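Local coordinates for protein xyloglucan-specific endo-beta-1,4-glucanase BoGH9A (Bacteroides ovatus, PDB 6DHT) that cleaves the beta-1,4-linked glucan backbone of xyloglucan with an endo action, releasing xyloglucan oligosaccharides, at residues A[484-498]-A[507-519]. Residues are numbered along the deposited sequence; the frame is centred on the assembly and turned at random.
Sequences YVTGLGTKSPKHPHH and EDPIPGFLVGGPN
With chi1 at 61°, Thr486 holds its OG1 between its own backbone N and carbonyl carbon, turned to the backbone of Ile510 to Phe513, while Phe513 swings its ring beside its backbone N (chi1 -69°) to meet His498. The threonine hydroxyl then works both ways: Thr486 OG1 donates to Ile510 O at 2.8 Å, on a lone pair in the carbonyl plane, and accepts from Phe513 N at 3.0 Å. A short side chain with one hydroxyl suits this buried place, since it satisfies two backbone groups at once. With an alanine in its place, Phe513 N would probably lose its acceptor and Ile510 O the hydroxyl donor, leaving the backbone of 510-513 less firmly fixed. The threonine backbone adds two bonds, Thr486 N to Phe513 O and Gly512 N to Thr486 O, and beyond them Val515 N reaches Tyr484 O at 3.0 Å. Glycine suits position 487, where phi is positive and a side chain would collide with Pro511.

His498 directs an edge at the Phe513 face, its CE1 lying 3.7 Å from Phe513 CZ, with the planes at 50°; His498 NE2 is hydrogen-bonded to Gln118 OE1. A water bridges the histidine ND1, weakly, to Ile510 O. Prolines make stiff, apolar filling: Pro509 CB meets Pro496 CD at 3.7 Å. Branched Val515 spreads one methyl, CG1, to 3.9 Å from Pro493 CG and brings the other, CG2, against the Tyr484 ring, which also leans on Pro518. At the more open end, a water joins Lys494 NZ to Asp508 OD1.

These irregular loops flank helix 499-503 in sequence, joined by a single beta bridge, Val485 with Leu514. They lie at the predicted active site, as loops do at one end of the (alpha/alpha)6 barrel of family 9 glycoside hydrolases: His497 ND1 is hydrogen-bonded to Glu548, the predicted proton donor, and Lys494 and His495 offer backbone N-H groups to Asp539, also predicted catalytic.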
loop_
_atom_site.group_PDB
_atom_site.type_symbol
_atom_site.label_atom_id
_atom_site.label_comp_id
_atom_site.label_asym_id
_atom_site.label_seq_id
_atom_site.Cartn_x
_atom_site.Cartn_y
_atom_site.Cartn_z
ATOM N N TYR A 484 13.517 3.822 -1.948
ATOM C CA TYR A 484 13.079 2.431 -2.059
ATOM C C TYR A 484 11.902 2.190 -3.014
ATOM O O TYR A 484 11.206 1.201 -2.903
ATOM C CB TYR A 484 12.733 1.875 -0.670
ATOM C CG TYR A 484 13.895 1.652 0.289
ATOM C CD1 TYR A 484 14.737 0.559 0.127
ATOM C CD2 TYR A 484 14.078 2.462 1.383
ATOM C CE1 TYR A 484 15.736 0.308 1.029
ATOM C CE2 TYR A 484 15.094 2.231 2.305
ATOM C CZ TYR A 484 15.922 1.148 2.108
ATOM O OH TYR A 484 16.939 0.890 3.024
ATOM N N VAL A 485 11.725 3.082 -3.976
ATOM C CA VAL A 485 10.650 2.973 -4.952
ATOM C C VAL A 485 11.286 2.912 -6.336
ATOM O O VAL A 485 12.051 3.808 -6.716
ATOM C CB VAL A 485 9.719 4.190 -4.902
ATOM C CG1 VAL A 485 8.589 4.005 -5.905
ATOM C CG2 VAL A 485 9.113 4.354 -3.512
ATOM N N THR A 486 10.961 1.888 -7.102
ATOM C CA THR A 486 11.561 1.722 -8.426
ATOM C C THR A 486 11.260 2.902 -9.335
ATOM O O THR A 486 10.154 3.450 -9.331
ATOM C CB THR A 486 11.112 0.418 -9.125
ATOM O OG1 THR A 486 9.700 0.421 -9.306
ATOM C CG2 THR A 486 11.472 -0.812 -8.315
ATOM N N GLY A 487 12.253 3.315 -10.113
ATOM C CA GLY A 487 12.042 4.336 -11.120
ATOM C C GLY A 487 12.054 5.768 -10.632
ATOM O O GLY A 487 11.891 6.682 -11.441
ATOM N N LEU A 488 12.240 5.990 -9.340
ATOM C CA LEU A 488 12.218 7.349 -8.801
ATOM C C LEU A 488 13.452 7.648 -7.964
ATOM O O LEU A 488 14.154 6.740 -7.558
ATOM C CB LEU A 488 10.978 7.546 -7.962
ATOM C CG LEU A 488 9.685 7.529 -8.787
ATOM C CD1 LEU A 488 8.566 7.482 -7.835
ATOM C CD2 LEU A 488 9.553 8.744 -9.700
ATOM N N GLY A 489 13.724 8.928 -7.719
ATOM C CA GLY A 489 14.876 9.316 -6.918
ATOM C C GLY A 489 16.179 9.169 -7.659
ATOM O O GLY A 489 16.206 9.009 -8.875
ATOM N N THR A 490 17.252 9.224 -6.885
ATOM C CA THR A 490 18.613 9.181 -7.401
ATOM C C THR A 490 19.238 7.808 -7.329
ATOM O O THR A 490 19.976 7.416 -8.234
ATOM C CB THR A 490 19.475 10.163 -6.591
ATOM O OG1 THR A 490 19.006 11.482 -6.828
ATOM C CG2 THR A 490 20.921 10.077 -7.021
ATOM N N LYS A 491 19.016 7.105 -6.230
ATOM C CA LYS A 491 19.544 5.761 -6.063
ATOM C C LYS A 491 18.368 4.908 -5.631
ATOM O O LYS A 491 17.947 4.969 -4.480
ATOM C CB LYS A 491 20.660 5.747 -5.021
ATOM C CG LYS A 491 21.206 4.386 -4.732
ATOM C CD LYS A 491 22.261 4.473 -3.657
ATOM C CE LYS A 491 22.598 3.142 -3.109
ATOM N NZ LYS A 491 23.367 3.310 -1.845
ATOM N N SER A 492 17.826 4.158 -6.575
ATOM C CA SER A 492 16.621 3.372 -6.337
ATOM C C SER A 492 16.842 1.912 -6.777
ATOM O O SER A 492 17.825 1.610 -7.460
ATOM C CB SER A 492 15.437 3.985 -7.080
ATOM O OG SER A 492 15.737 4.124 -8.466
ATOM N N PRO A 493 15.979 0.979 -6.382
ATOM C CA PRO A 493 16.226 -0.429 -6.733
ATOM C C PRO A 493 16.171 -0.681 -8.237
ATOM O O PRO A 493 15.210 -0.323 -8.909
ATOM C CB PRO A 493 15.118 -1.184 -6.006
ATOM C CG PRO A 493 14.604 -0.206 -4.960
ATOM C CD PRO A 493 14.744 1.125 -5.585
ATOM N N LYS A 494 17.218 -1.307 -8.766
ATOM C CA LYS A 494 17.278 -1.645 -10.183
ATOM C C LYS A 494 17.048 -3.146 -10.436
ATOM O O LYS A 494 16.905 -3.579 -11.596
ATOM C CB LYS A 494 18.663 -1.246 -10.704
ATOM C CG LYS A 494 18.950 0.242 -10.674
ATOM C CD LYS A 494 18.082 0.997 -11.674
ATOM C CE LYS A 494 18.194 2.508 -11.503
ATOM N NZ LYS A 494 19.499 3.056 -11.947
ATOM N N HIS A 495 16.951 -3.926 -9.357
ATOM C CA HIS A 495 16.873 -5.393 -9.448
ATOM C C HIS A 495 15.797 -6.006 -8.561
ATOM O O HIS A 495 16.047 -6.938 -7.822
ATOM C CB HIS A 495 18.252 -5.982 -9.094
ATOM C CG HIS A 495 19.329 -5.506 -10.009
ATOM N ND1 HIS A 495 19.440 -5.954 -11.311
ATOM C CD2 HIS A 495 20.275 -4.558 -9.851
ATOM C CE1 HIS A 495 20.441 -5.321 -11.899
ATOM N NE2 HIS A 495 20.981 -4.485 -11.031
ATOM N N PRO A 496 14.574 -5.466 -8.610
ATOM C CA PRO A 496 13.551 -6.005 -7.717
ATOM C C PRO A 496 13.237 -7.473 -7.937
ATOM O O PRO A 496 13.346 -7.986 -9.048
ATOM C CB PRO A 496 12.312 -5.136 -8.037
ATOM C CG PRO A 496 12.563 -4.687 -9.448
ATOM C CD PRO A 496 14.035 -4.450 -9.526
ATOM N N HIS A 497 12.804 -8.125 -6.870
ATOM C CA HIS A 497 12.299 -9.469 -6.920
ATOM C C HIS A 497 10.893 -9.383 -7.465
ATOM O O HIS A 497 9.914 -9.282 -6.713
ATOM C CB HIS A 497 12.340 -10.083 -5.517
ATOM C CG HIS A 497 11.772 -11.467 -5.430
ATOM N ND1 HIS A 497 10.432 -11.717 -5.240
ATOM C CD2 HIS A 497 12.369 -12.686 -5.484
ATOM C CE1 HIS A 497 10.219 -13.021 -5.220
ATOM N NE2 HIS A 497 11.388 -13.632 -5.355
ATOM N N HIS A 498 10.805 -9.404 -8.788
ATOM C CA HIS A 498 9.553 -9.113 -9.496
ATOM C C HIS A 498 9.627 -9.866 -10.803
ATOM O O HIS A 498 10.411 -9.504 -11.680
ATOM C CB HIS A 498 9.491 -7.601 -9.768
ATOM C CG HIS A 498 8.196 -7.119 -10.339
ATOM N ND1 HIS A 498 8.114 -5.988 -11.134
ATOM C CD2 HIS A 498 6.926 -7.550 -10.172
ATOM C CE1 HIS A 498 6.848 -5.768 -11.444
ATOM N NE2 HIS A 498 6.106 -6.703 -10.877
ATOM N N GLU A 507 16.189 -3.379 -19.182
ATOM C CA GLU A 507 17.114 -3.243 -18.065
ATOM C C GLU A 507 16.429 -2.545 -16.879
ATOM O O GLU A 507 16.433 -3.053 -15.762
ATOM C CB GLU A 507 18.369 -2.471 -18.494
ATOM C CG GLU A 507 19.346 -2.191 -17.355
ATOM C CD GLU A 507 20.631 -1.520 -17.810
ATOM O OE1 GLU A 507 20.923 -1.531 -19.024
ATOM O OE2 GLU A 507 21.349 -0.975 -16.945
ATOM N N ASP A 508 15.841 -1.385 -17.113
ATOM C CA ASP A 508 15.224 -0.670 -16.009
ATOM C C ASP A 508 13.985 -1.424 -15.535
ATOM O O ASP A 508 13.203 -1.940 -16.337
ATOM C CB ASP A 508 14.839 0.737 -16.436
ATOM C CG ASP A 508 16.027 1.649 -16.567
ATOM O OD1 ASP A 508 17.093 1.342 -15.982
ATOM O OD2 ASP A 508 15.877 2.670 -17.255
ATOM N N PRO A 509 13.801 -1.497 -14.205
ATOM C CA PRO A 509 12.593 -2.153 -13.699
ATOM C C PRO A 509 11.315 -1.363 -14.007
ATOM O O PRO A 509 11.362 -0.157 -14.269
ATOM C CB PRO A 509 12.824 -2.165 -12.189
ATOM C CG PRO A 509 13.675 -0.985 -11.933
ATOM C CD PRO A 509 14.619 -0.940 -13.113
ATOM N N ILE A 510 10.173 -2.043 -13.951
ATOM C CA ILE A 510 8.891 -1.360 -14.083
ATOM C C ILE A 510 8.838 -0.354 -12.925
ATOM O O ILE A 510 9.136 -0.692 -11.770
ATOM C CB ILE A 510 7.721 -2.347 -14.055
ATOM C CG1 ILE A 510 7.862 -3.330 -15.234
ATOM C CG2 ILE A 510 6.376 -1.582 -14.139
ATOM C CD1 ILE A 510 6.843 -4.451 -15.266
ATOM N N PRO A 511 8.463 0.902 -13.215
ATOM C CA PRO A 511 8.534 1.941 -12.181
ATOM C C PRO A 511 7.324 1.953 -11.235
ATOM O O PRO A 511 6.263 1.431 -11.542
ATOM C CB PRO A 511 8.547 3.249 -12.998
ATOM C CG PRO A 511 7.763 2.911 -14.218
ATOM C CD PRO A 511 8.144 1.460 -14.541
ATOM N N GLY A 512 7.541 2.554 -10.065
ATOM C CA GLY A 512 6.475 2.848 -9.116
ATOM C C GLY A 512 6.294 1.872 -7.973
ATOM O O GLY A 512 5.376 2.069 -7.171
ATOM N N PHE A 513 7.131 0.836 -7.871
ATOM C CA PHE A 513 6.978 -0.178 -6.836
ATOM C C PHE A 513 7.825 0.074 -5.611
ATOM O O PHE A 513 9.022 0.262 -5.722
ATOM C CB PHE A 513 7.349 -1.556 -7.391
ATOM C CG PHE A 513 6.375 -2.080 -8.412
ATOM C CD1 PHE A 513 6.481 -1.737 -9.738
ATOM C CD2 PHE A 513 5.352 -2.929 -8.039
ATOM C CE1 PHE A 513 5.533 -2.230 -10.683
ATOM C CE2 PHE A 513 4.420 -3.436 -8.965
ATOM C CZ PHE A 513 4.532 -3.094 -10.288
ATOM N N LEU A 514 7.198 0.038 -4.435
ATOM C CA LEU A 514 7.878 0.086 -3.155
ATOM C C LEU A 514 8.410 -1.302 -2.824
ATOM O O LEU A 514 7.631 -2.260 -2.704
ATOM C CB LEU A 514 6.899 0.507 -2.057
ATOM C CG LEU A 514 7.493 0.581 -0.643
ATOM C CD1 LEU A 514 8.686 1.497 -0.545
ATOM C CD2 LEU A 514 6.400 1.060 0.299
ATOM N N VAL A 515 9.713 -1.426 -2.673
ATOM C CA VAL A 515 10.242 -2.729 -2.289
ATOM C C VAL A 515 10.086 -2.947 -0.781
ATOM O O VAL A 515 9.928 -2.002 -0.017
ATOM C CB VAL A 515 11.733 -2.925 -2.740
ATOM C CG1 VAL A 515 11.838 -2.787 -4.243
ATOM C CG2 VAL A 515 12.656 -1.939 -2.049
ATOM N N GLY A 516 10.129 -4.197 -0.336
ATOM C CA GLY A 516 9.829 -4.517 1.052
ATOM C C GLY A 516 10.733 -3.835 2.069
ATOM O O GLY A 516 10.283 -3.376 3.115
ATOM N N GLY A 517 12.033 -3.807 1.784
ATOM C CA GLY A 517 13.008 -3.083 2.578
ATOM C C GLY A 517 13.811 -3.955 3.504
ATOM O O GLY A 517 13.656 -5.181 3.512
ATOM N N PRO A 518 14.654 -3.304 4.305
ATOM C CA PRO A 518 15.593 -4.023 5.181
ATOM C C PRO A 518 14.893 -5.024 6.067
ATOM O O PRO A 518 13.904 -4.697 6.694
ATOM C CB PRO A 518 16.199 -2.909 6.042
ATOM C CG PRO A 518 16.020 -1.666 5.281
ATOM C CD PRO A 518 14.783 -1.846 4.427
ATOM N N ASN A 519 15.474 -6.216 6.173
ATOM C CA ASN A 519 14.855 -7.362 6.826
ATOM C C ASN A 519 15.964 -8.308 7.279
ATOM O O ASN A 519 16.494 -9.038 6.465
ATOM C CB ASN A 519 13.913 -8.069 5.845
ATOM C CG ASN A 519 13.293 -9.351 6.402
ATOM O OD1 ASN A 519 12.750 -10.170 5.648
ATOM N ND2 ASN A 519 13.319 -9.509 7.712
HETATM O O HOH W 1 18.332 -3.365 -13.942
HETATM O O HOH W 2 19.293 2.389 -14.596
HETATM O O HOH W 3 9.641 -3.213 -10.343
#